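Local coordinates for protein threonine synthase (PDB 4F4F) that probably catalyses the pyridoxal-phosphate-dependent conversion of O-phospho-L-homoserine and water into L-threonine and phosphate, the last step of threonine biosynthesis, at residues A[260-265]-A[319-324]; A[289-294]-A[313-318]. One frame throughout, in Å; residues are numbered along the deposited sequence.

Contact 1 (A[260-265]-A[319-324]); sequences GNFGDI and SNFERL. With PLP (pyridoxal-5'-phosphate), chain C.
Asn-261 O is gripped twice by Asn-320: the backbone N comes in the carbonyl plane at 2.8 Å, while ND2, 3.1 Å from Asn-261 O, sits above that plane. Asn-320 ND2 also bonds Ser-226 O and, weakly, a water; that water accepts from Gly-263 N and donates to PLP O2P, so Asn-320 stands in the second shell of the phosphate. Asn-261 OD1 takes Ser-319 N on a lone pair at 2.8 Å, nearly straight (165°). The 260-264 turn, so held at Asn-261, points four N-H groups at the phosphate: Gly-260 and Phe-262 to O1P, Asn-261 to O2P, Asp-264 to O3P. This phosphate-binding loop sits at the N-terminus of a helix whose dipole would probably help hold the negative charge. A left-handed turn at Phe-262, the N-cap residue, links it to the helix starting at Gly-263. The Phe-262 ring is sandwiched: Ile-265 CG2 covers one face, and Phe-321 CD1 points into the other in a T-shaped stack, planes at 82°. Leu-324 CD2 reaches Phe-262 CZ obliquely at 3.7 Å. The contact joins the starts of helices 263-274 and 321-328, with Leu-291 of helix 290-297 against both phenylalanines and Ile-265 against Val-257 of strand 253-258.

Contact 2 (A[289-294]-A[313-318]); sequences DILSRT and MDIQIS
Ile-290 and Leu-291, on the first turn of helix 290-297, meet the irregular 313-318 loop with their methyl groups. The closest touch is a van der Waals contact of a methyl on a carbonyl oxygen, Ile-290 CD1 to Gln-316 O, 3.4 Å. CG1 of Ile-290 lies anti to its backbone N (chi1 -166°), which carries CD1 out to that oxygen and turns the CG2 branch to Ile-315. There Ile-290 CG2 and Ile-315 CD1 stand 4.2 Å apart, the side chains crossing at about a right angle. Leu-291 leaves the helix obliquely to the loop, and CG, anti to its carbonyl carbon (chi1 -65°), brings both methyls of the fork against Ser-318: CD1 lies 3.7 Å from Ser-318 OG, and CD2 packs on Ser-318 CB. That hydroxyl is bonded to Gly-260 O.

The polar link is a water, which accepts from Ile-290 N at 3.0 Å and donates to Ile-315 O. It takes up an N-H in the first turn of the helix, where no preceding turn supplies a carbonyl. The segments belong to the PLP-enzyme domain, where this helix follows strand 278-285 of the mixed sheet and the 313-318 loop runs beside the cofactor, Met-313 touching PLP.

Further out, a salt bridge of Arg-293 NE to Asp-289 OD1, 2.8 Å, spans the first turn, the carboxylate oxygen being met from above its plane, although the Asp-289 side chain makes no capping bond; the guanidinium lies with one face over Ile-290 CA. Ile-290 O accepts from both Thr-294 N and Thr-294 OG1. On the loop side, Asp-314 centres an inverse gamma turn and bonds Thr-308 through OD1, Gln-316 NE2 reaches Arg-303 O, and Tyr-300 OH takes the N-H of Ser-318.

In the fold
Both segments of contact 2 fall between those of contact 1 along the chain: 260-265, 289-294, 313-318, then 319-324. Segment 313-318 runs directly into 319-324, so one continuous run of chain serves both, and their centres lie about 10 Å apart. Strands 253-258 and 278-285 are neighbours in the mixed sheet; helix 263-274 follows the first and helix 290-297 the second. The contacts touch at Gly-260, where Ile-315 CD1 packs on the carbonyl oxygen. The run 313-324 thus passes from Met-313 at the cofactor, along helix 290-297, to the phosphate-binding turn and into helix 321-328.

Contact 1 (A[260-265]-A[319-324])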
ATOM      1  N   GLY A 260       6.945   4.478   1.478  1.00 18.02           N
ATOM      2  CA  GLY A 260       7.294   4.908   0.147  1.00 17.76           C
ATOM      3  C   GLY A 260       6.273   5.924  -0.287  1.00 17.40           C
ATOM      4  O   GLY A 260       6.531   7.139  -0.233  1.00 17.03           O
ATOM      5  N   ASN A 261       5.098   5.460  -0.731  1.00 16.76           N
ATOM      6  CA  ASN A 261       4.111   6.401  -1.291  1.00 16.45           C
ATOM      7  C   ASN A 261       3.070   6.885  -0.288  1.00 15.69           C
ATOM      8  O   ASN A 261       2.090   7.492  -0.696  1.00 14.99           O
ATOM      9  CB  ASN A 261       3.417   5.787  -2.519  1.00 17.28           C
ATOM     10  CG  ASN A 261       4.292   5.870  -3.756  1.00 17.89           C
ATOM     11  OD1 ASN A 261       4.770   6.961  -4.122  1.00 18.02           O
ATOM     12  ND2 ASN A 261       4.588   4.712  -4.348  1.00 18.15           N
ATOM     13  N   PHE A 262       3.305   6.626   1.004  1.00 14.80           N
ATOM     14  CA  PHE A 262       2.583   7.256   2.116  1.00 14.33           C
ATOM     15  C   PHE A 262       1.197   6.726   2.446  1.00 14.09           C
ATOM     16  O   PHE A 262       0.583   7.191   3.427  1.00 13.50           O
ATOM     17  CB  PHE A 262       2.473   8.777   1.894  1.00 14.61           C
ATOM     18  CG  PHE A 262       2.607   9.575   3.140  1.00 14.21           C
ATOM     19  CD1 PHE A 262       3.868   9.763   3.721  1.00 14.39           C
ATOM     20  CD2 PHE A 262       1.512  10.157   3.734  1.00 14.18           C
ATOM     21  CE1 PHE A 262       4.021  10.487   4.876  1.00 14.26           C
ATOM     22  CE2 PHE A 262       1.657  10.897   4.897  1.00 13.91           C
ATOM     23  CZ  PHE A 262       2.901  11.063   5.475  1.00 14.32           C
ATOM     24  N   GLY A 263       0.692   5.776   1.660  1.00 14.03           N
ATOM     25  CA  GLY A 263      -0.668   5.280   1.787  1.00 14.22           C
ATOM     26  C   GLY A 263      -0.839   4.512   3.086  1.00 14.33           C
ATOM     27  O   GLY A 263      -1.848   4.618   3.758  1.00 13.62           O
ATOM     28  N   ASP A 264       0.187   3.754   3.426  1.00 15.30           N
ATOM     29  CA  ASP A 264       0.234   2.989   4.678  1.00 15.61           C
ATOM     30  C   ASP A 264       0.124   3.870   5.914  1.00 13.89           C
ATOM     31  O   ASP A 264      -0.826   3.764   6.712  1.00 13.23           O
ATOM     32  CB  ASP A 264       1.490   2.072   4.752  1.00 18.12           C
ATOM     33  CG  ASP A 264       2.840   2.734   4.333  1.00 21.89           C
ATOM     34  OD1 ASP A 264       3.069   4.035   4.328  1.00 26.34           O
ATOM     35  OD2 ASP A 264       3.758   1.857   4.042  1.00 25.54           O
ATOM     36  N   ILE A 265       1.069   4.786   6.053  1.00 12.77           N
ATOM     37  CA  ILE A 265       1.054   5.677   7.193  1.00 12.01           C
ATOM     38  C   ILE A 265      -0.140   6.632   7.143  1.00 11.19           C
ATOM     39  O   ILE A 265      -0.664   7.009   8.206  1.00 11.06           O
ATOM     40  CB  ILE A 265       2.402   6.426   7.377  1.00 12.00           C
ATOM     41  CG1 ILE A 265       2.533   6.868   8.836  1.00 12.06           C
ATOM     42  CG2 ILE A 265       2.540   7.570   6.373  1.00 12.03           C
ATOM     43  CD1 ILE A 265       3.844   7.591   9.176  1.00 12.16           C
ATOM     44  N   SER A 319       3.449   9.394  -3.566  1.00 15.92           N
ATOM     45  CA  SER A 319       2.198   9.634  -4.283  1.00 16.52           C
ATOM     46  C   SER A 319       1.014  10.062  -3.382  1.00 15.40           C
ATOM     47  O   SER A 319       0.192  10.867  -3.785  1.00 16.57           O
ATOM     48  CB  SER A 319       1.828   8.407  -5.116  1.00 17.23           C
ATOM     49  OG  SER A 319       1.341   7.375  -4.261  1.00 17.73           O
ATOM     50  N   ASN A 320       0.943   9.572  -2.156  1.00 14.44           N
ATOM     51  CA  ASN A 320      -0.165   9.931  -1.275  1.00 13.81           C
ATOM     52  C   ASN A 320       0.128  11.042  -0.287  1.00 12.97           C
ATOM     53  O   ASN A 320      -0.728  11.404   0.509  1.00 12.20           O
ATOM     54  CB  ASN A 320      -0.627   8.701  -0.524  1.00 14.09           C
ATOM     55  CG  ASN A 320      -1.283   7.702  -1.441  1.00 14.74           C
ATOM     56  OD1 ASN A 320      -2.315   7.992  -1.998  1.00 15.68           O
ATOM     57  ND2 ASN A 320      -0.667   6.551  -1.635  1.00 15.77           N
ATOM     58  N   PHE A 321       1.342  11.594  -0.337  1.00 12.56           N
ATOM     59  CA  PHE A 321       1.671  12.728   0.571  1.00 12.55           C
ATOM     60  C   PHE A 321       0.677  13.892   0.404  1.00 11.99           C
ATOM     61  O   PHE A 321       0.333  14.570   1.370  1.00 11.67           O
ATOM     62  CB  PHE A 321       3.098  13.196   0.318  1.00 13.24           C
ATOM     63  CG  PHE A 321       3.603  14.205   1.310  1.00 13.69           C
ATOM     64  CD1 PHE A 321       3.629  13.926   2.662  1.00 13.81           C
ATOM     65  CD2 PHE A 321       4.092  15.419   0.872  1.00 14.21           C
ATOM     66  CE1 PHE A 321       4.122  14.860   3.573  1.00 14.13           C
ATOM     67  CE2 PHE A 321       4.556  16.354   1.772  1.00 14.51           C
ATOM     68  CZ  PHE A 321       4.584  16.071   3.120  1.00 14.32           C
ATOM     69  N   GLU A 322       0.193  14.072  -0.818  1.00 11.84           N
ATOM     70  CA  GLU A 322      -0.832  15.068  -1.138  1.00 11.73           C
ATOM     71  C   GLU A 322      -2.069  14.956  -0.263  1.00 11.28           C
ATOM     72  O   GLU A 322      -2.663  15.983   0.057  1.00 11.21           O
ATOM     73  CB  GLU A 322      -1.223  15.004  -2.638  1.00 11.96           C
ATOM     74  CG  GLU A 322      -2.349  15.956  -3.043  1.00 11.98           C
ATOM     75  CD  GLU A 322      -2.643  15.965  -4.535  1.00 12.34           C
ATOM     76  OE1 GLU A 322      -1.838  15.418  -5.327  1.00 12.67           O
ATOM     77  OE2 GLU A 322      -3.665  16.553  -4.904  1.00 12.15           O
ATOM     78  N   ARG A 323      -2.444  13.741   0.151  1.00 10.94           N
ATOM     79  CA  ARG A 323      -3.594  13.597   1.025  1.00 10.86           C
ATOM     80  C   ARG A 323      -3.290  14.265   2.369  1.00 10.80           C
ATOM     81  O   ARG A 323      -4.137  15.014   2.914  1.00 10.74           O
ATOM     82  CB  ARG A 323      -4.008  12.136   1.190  1.00 10.78           C
ATOM     83  CG  ARG A 323      -4.793  11.590   0.033  1.00 10.88           C
ATOM     84  CD  ARG A 323      -5.108  10.103   0.201  1.00 10.88           C
ATOM     85  NE  ARG A 323      -6.236   9.683  -0.634  1.00 10.90           N
ATOM     86  CZ  ARG A 323      -6.142   8.990  -1.763  1.00 11.37           C
ATOM     87  NH1 ARG A 323      -4.974   8.583  -2.258  1.00 11.96           N
ATOM     88  NH2 ARG A 323      -7.226   8.685  -2.444  1.00 11.53           N
ATOM     89  N   LEU A 324      -2.079  14.069   2.887  1.00 10.73           N
ATOM     90  CA  LEU A 324      -1.748  14.736   4.143  1.00 10.81           C
ATOM     91  C   LEU A 324      -1.628  16.245   3.956  1.00 11.00           C
ATOM     92  O   LEU A 324      -2.051  17.017   4.843  1.00 10.90           O
ATOM     93  CB  LEU A 324      -0.484  14.178   4.801  1.00 10.95           C
ATOM     94  CG  LEU A 324       0.011  14.880   6.092  1.00 11.16           C
ATOM     95  CD1 LEU A 324      -1.052  14.852   7.191  1.00 11.13           C
ATOM     96  CD2 LEU A 324       1.297  14.250   6.575  1.00 11.34           C
TER
HETATM   97  N1  PLP C 501       7.613  -1.800   2.333  1.00 27.62           N
HETATM   98  C2  PLP C 501       7.271  -2.766   1.398  1.00 28.25           C
HETATM   99  C2A PLP C 501       7.717  -4.210   1.475  1.00 25.07           C
HETATM  100  C3  PLP C 501       6.391  -2.390   0.254  1.00 28.17           C
HETATM  101  O3  PLP C 501       6.041  -3.351  -0.674  1.00 27.53           O
HETATM  102  C4  PLP C 501       5.951  -0.950   0.176  1.00 28.03           C
HETATM  103  C4A PLP C 501       5.060  -0.438  -0.910  1.00 29.41           C
HETATM  104  C5  PLP C 501       6.368  -0.002   1.239  1.00 29.49           C
HETATM  105  C6  PLP C 501       7.183  -0.507   2.280  1.00 28.80           C
HETATM  106  C5A PLP C 501       5.870   1.457   1.187  1.00 30.33           C
HETATM  107  O4P PLP C 501       4.395   1.606   1.320  1.00 32.53           O
HETATM  108  P   PLP C 501       3.539   2.990   1.085  1.00 30.14           P
HETATM  109  O1P PLP C 501       4.238   4.043   1.933  1.00 31.48           O
HETATM  110  O2P PLP C 501       3.651   3.231  -0.406  1.00 29.36           O
HETATM  111  O3P PLP C 501       2.107   2.741   1.510  1.00 31.51           O
HETATM  112  O   HOH W   1       1.254   4.374  -0.797  1.00 26.54           O

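Contact 2 (A[289-294]-A[313-318])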
ATOM      1  N   ASP A 289      15.044  10.043   0.688  1.00 20.54           N
ATOM      2  CA  ASP A 289      14.571  10.550   1.956  1.00 19.72           C
ATOM      3  C   ASP A 289      13.818  11.875   1.816  1.00 18.84           C
ATOM      4  O   ASP A 289      13.778  12.665   2.772  1.00 18.46           O
ATOM      5  CB  ASP A 289      15.773  10.682   2.897  1.00 20.49           C
ATOM      6  CG  ASP A 289      16.766  11.752   2.469  1.00 21.36           C
ATOM      7  OD1 ASP A 289      16.785  12.236   1.304  1.00 21.15           O
ATOM      8  OD2 ASP A 289      17.567  12.107   3.350  1.00 22.43           O
ATOM      9  N   ILE A 290      13.174  12.083   0.666  1.00 18.08           N
ATOM     10  CA  ILE A 290      12.373  13.291   0.439  1.00 17.67           C
ATOM     11  C   ILE A 290      11.469  13.602   1.622  1.00 16.96           C
ATOM     12  O   ILE A 290      11.413  14.738   2.072  1.00 16.93           O
ATOM     13  CB  ILE A 290      11.562  13.240  -0.894  1.00 17.36           C
ATOM     14  CG1 ILE A 290      11.037  14.649  -1.228  1.00 17.41           C
ATOM     15  CG2 ILE A 290      10.436  12.188  -0.881  1.00 16.35           C
ATOM     16  CD1 ILE A 290      10.464  14.716  -2.619  1.00 17.58           C
ATOM     17  N   LEU A 291      10.839  12.573   2.179  1.00 16.51           N
ATOM     18  CA  LEU A 291       9.893  12.785   3.286  1.00 15.99           C
ATOM     19  C   LEU A 291      10.620  13.202   4.563  1.00 16.34           C
ATOM     20  O   LEU A 291      10.151  14.078   5.295  1.00 16.41           O
ATOM     21  CB  LEU A 291       9.033  11.559   3.518  1.00 15.40           C
ATOM     22  CG  LEU A 291       8.068  11.168   2.372  1.00 15.35           C
ATOM     23  CD1 LEU A 291       7.448   9.794   2.622  1.00 14.87           C
ATOM     24  CD2 LEU A 291       6.961  12.199   2.198  1.00 14.82           C
ATOM     25  N   SER A 292      11.747  12.577   4.849  1.00 16.68           N
ATOM     26  CA  SER A 292      12.557  12.989   5.984  1.00 17.13           C
ATOM     27  C   SER A 292      13.049  14.442   5.803  1.00 17.50           C
ATOM     28  O   SER A 292      12.910  15.271   6.696  1.00 17.02           O
ATOM     29  CB  SER A 292      13.741  12.013   6.154  1.00 17.79           C
ATOM     30  OG  SER A 292      14.507  12.372   7.292  1.00 18.60           O
ATOM     31  N   ARG A 293      13.591  14.768   4.628  1.00 17.94           N
ATOM     32  CA  ARG A 293      14.022  16.131   4.359  1.00 18.60           C
ATOM     33  C   ARG A 293      12.867  17.120   4.469  1.00 18.03           C
ATOM     34  O   ARG A 293      13.055  18.262   4.915  1.00 17.97           O
ATOM     35  CB  ARG A 293      14.670  16.258   2.992  1.00 19.40           C
ATOM     36  CG  ARG A 293      15.990  15.494   2.899  1.00 20.09           C
ATOM     37  CD  ARG A 293      16.636  15.641   1.529  1.00 20.76           C
ATOM     38  NE  ARG A 293      16.062  14.806   0.448  1.00 20.65           N
ATOM     39  CZ  ARG A 293      15.325  15.259  -0.568  1.00 20.68           C
ATOM     40  NH1 ARG A 293      14.965  16.540  -0.625  1.00 20.57           N
ATOM     41  NH2 ARG A 293      14.917  14.422  -1.513  1.00 20.39           N
ATOM     42  N   THR A 294      11.686  16.691   4.041  1.00 17.48           N
ATOM     43  CA  THR A 294      10.503  17.537   4.131  1.00 17.36           C
ATOM     44  C   THR A 294      10.160  17.843   5.568  1.00 17.74           C
ATOM     45  O   THR A 294       9.906  18.987   5.906  1.00 17.92           O
ATOM     46  CB  THR A 294       9.264  16.911   3.410  1.00 16.68           C
ATOM     47  OG1 THR A 294       9.553  16.798   2.014  1.00 16.45           O
ATOM     48  CG2 THR A 294       8.032  17.801   3.606  1.00 16.07           C
ATOM     49  N   MET A 313      10.664   1.105  -1.445  1.00 23.03           N
ATOM     50  CA  MET A 313      10.688   2.446  -0.899  1.00 22.33           C
ATOM     51  C   MET A 313      11.614   3.372  -1.701  1.00 22.69           C
ATOM     52  O   MET A 313      11.892   4.495  -1.292  1.00 22.58           O
ATOM     53  CB  MET A 313      11.087   2.381   0.583  1.00 21.90           C
ATOM     54  CG  MET A 313      10.039   1.714   1.455  1.00 21.09           C
ATOM     55  SD  MET A 313      10.721   1.115   3.023  1.00 20.74           S
ATOM     56  CE  MET A 313      11.523   2.588   3.664  1.00 19.59           C
ATOM     57  N   ASP A 314      12.067   2.908  -2.858  1.00 23.17           N
ATOM     58  CA  ASP A 314      12.936   3.715  -3.706  1.00 24.20           C
ATOM     59  C   ASP A 314      12.068   4.687  -4.502  1.00 24.62           C
ATOM     60  O   ASP A 314      11.771   4.458  -5.676  1.00 25.33           O
ATOM     61  CB  ASP A 314      13.788   2.822  -4.609  1.00 24.39           C
ATOM     62  CG  ASP A 314      14.965   2.150  -3.857  1.00 24.90           C
ATOM     63  OD1 ASP A 314      15.225   2.463  -2.676  1.00 23.19           O
ATOM     64  OD2 ASP A 314      15.654   1.301  -4.470  1.00 25.43           O
ATOM     65  N   ILE A 315      11.638   5.760  -3.829  1.00 24.51           N
ATOM     66  CA  ILE A 315      10.722   6.749  -4.416  1.00 24.04           C
ATOM     67  C   ILE A 315      11.412   8.069  -4.666  1.00 23.77           C
ATOM     68  O   ILE A 315      12.236   8.510  -3.846  1.00 23.78           O
ATOM     69  CB  ILE A 315       9.492   7.050  -3.516  1.00 23.80           C
ATOM     70  CG1 ILE A 315       9.917   7.450  -2.073  1.00 24.40           C
ATOM     71  CG2 ILE A 315       8.549   5.860  -3.510  1.00 23.88           C
ATOM     72  CD1 ILE A 315       8.916   8.337  -1.320  1.00 24.37           C
ATOM     73  N   GLN A 316      11.053   8.710  -5.778  1.00 23.27           N
ATOM     74  CA  GLN A 316      11.457  10.101  -6.037  1.00 24.15           C
ATOM     75  C   GLN A 316      10.467  11.069  -5.359  1.00 22.51           C
ATOM     76  O   GLN A 316      10.861  12.041  -4.718  1.00 21.63           O
ATOM     77  CB  GLN A 316      11.524  10.368  -7.543  1.00 25.37           C
ATOM     78  CG  GLN A 316      12.104  11.735  -7.846  1.00 27.28           C
ATOM     79  CD  GLN A 316      12.628  11.850  -9.269  1.00 28.93           C
ATOM     80  OE1 GLN A 316      11.871  11.774 -10.235  1.00 30.15           O
ATOM     81  NE2 GLN A 316      13.929  12.035  -9.395  1.00 29.99           N
ATOM     82  N   ILE A 317       9.181  10.763  -5.507  1.00 21.89           N
ATOM     83  CA  ILE A 317       8.089  11.496  -4.853  1.00 20.91           C
ATOM     84  C   ILE A 317       7.139  10.499  -4.175  1.00 19.54           C
ATOM     85  O   ILE A 317       7.129   9.320  -4.481  1.00 19.33           O
ATOM     86  CB  ILE A 317       7.282  12.374  -5.839  1.00 21.83           C
ATOM     87  CG1 ILE A 317       6.656  11.532  -6.963  1.00 22.73           C
ATOM     88  CG2 ILE A 317       8.137  13.507  -6.413  1.00 22.57           C
ATOM     89  CD1 ILE A 317       5.770  12.338  -7.923  1.00 24.15           C
ATOM     90  N   SER A 318       6.356  10.981  -3.230  1.00 17.76           N
ATOM     91  CA  SER A 318       5.504  10.107  -2.457  1.00 16.63           C
ATOM     92  C   SER A 318       4.034  10.353  -2.866  1.00 16.08           C
ATOM     93  O   SER A 318       3.459  11.383  -2.516  1.00 14.83           O
ATOM     94  CB  SER A 318       5.734  10.383  -0.986  1.00 16.10           C
ATOM     95  OG  SER A 318       5.050   9.470  -0.183  1.00 15.17           O
TER
HETATM   96  O   HOH W   2      13.325  10.597  -1.986  1.00 17.09           O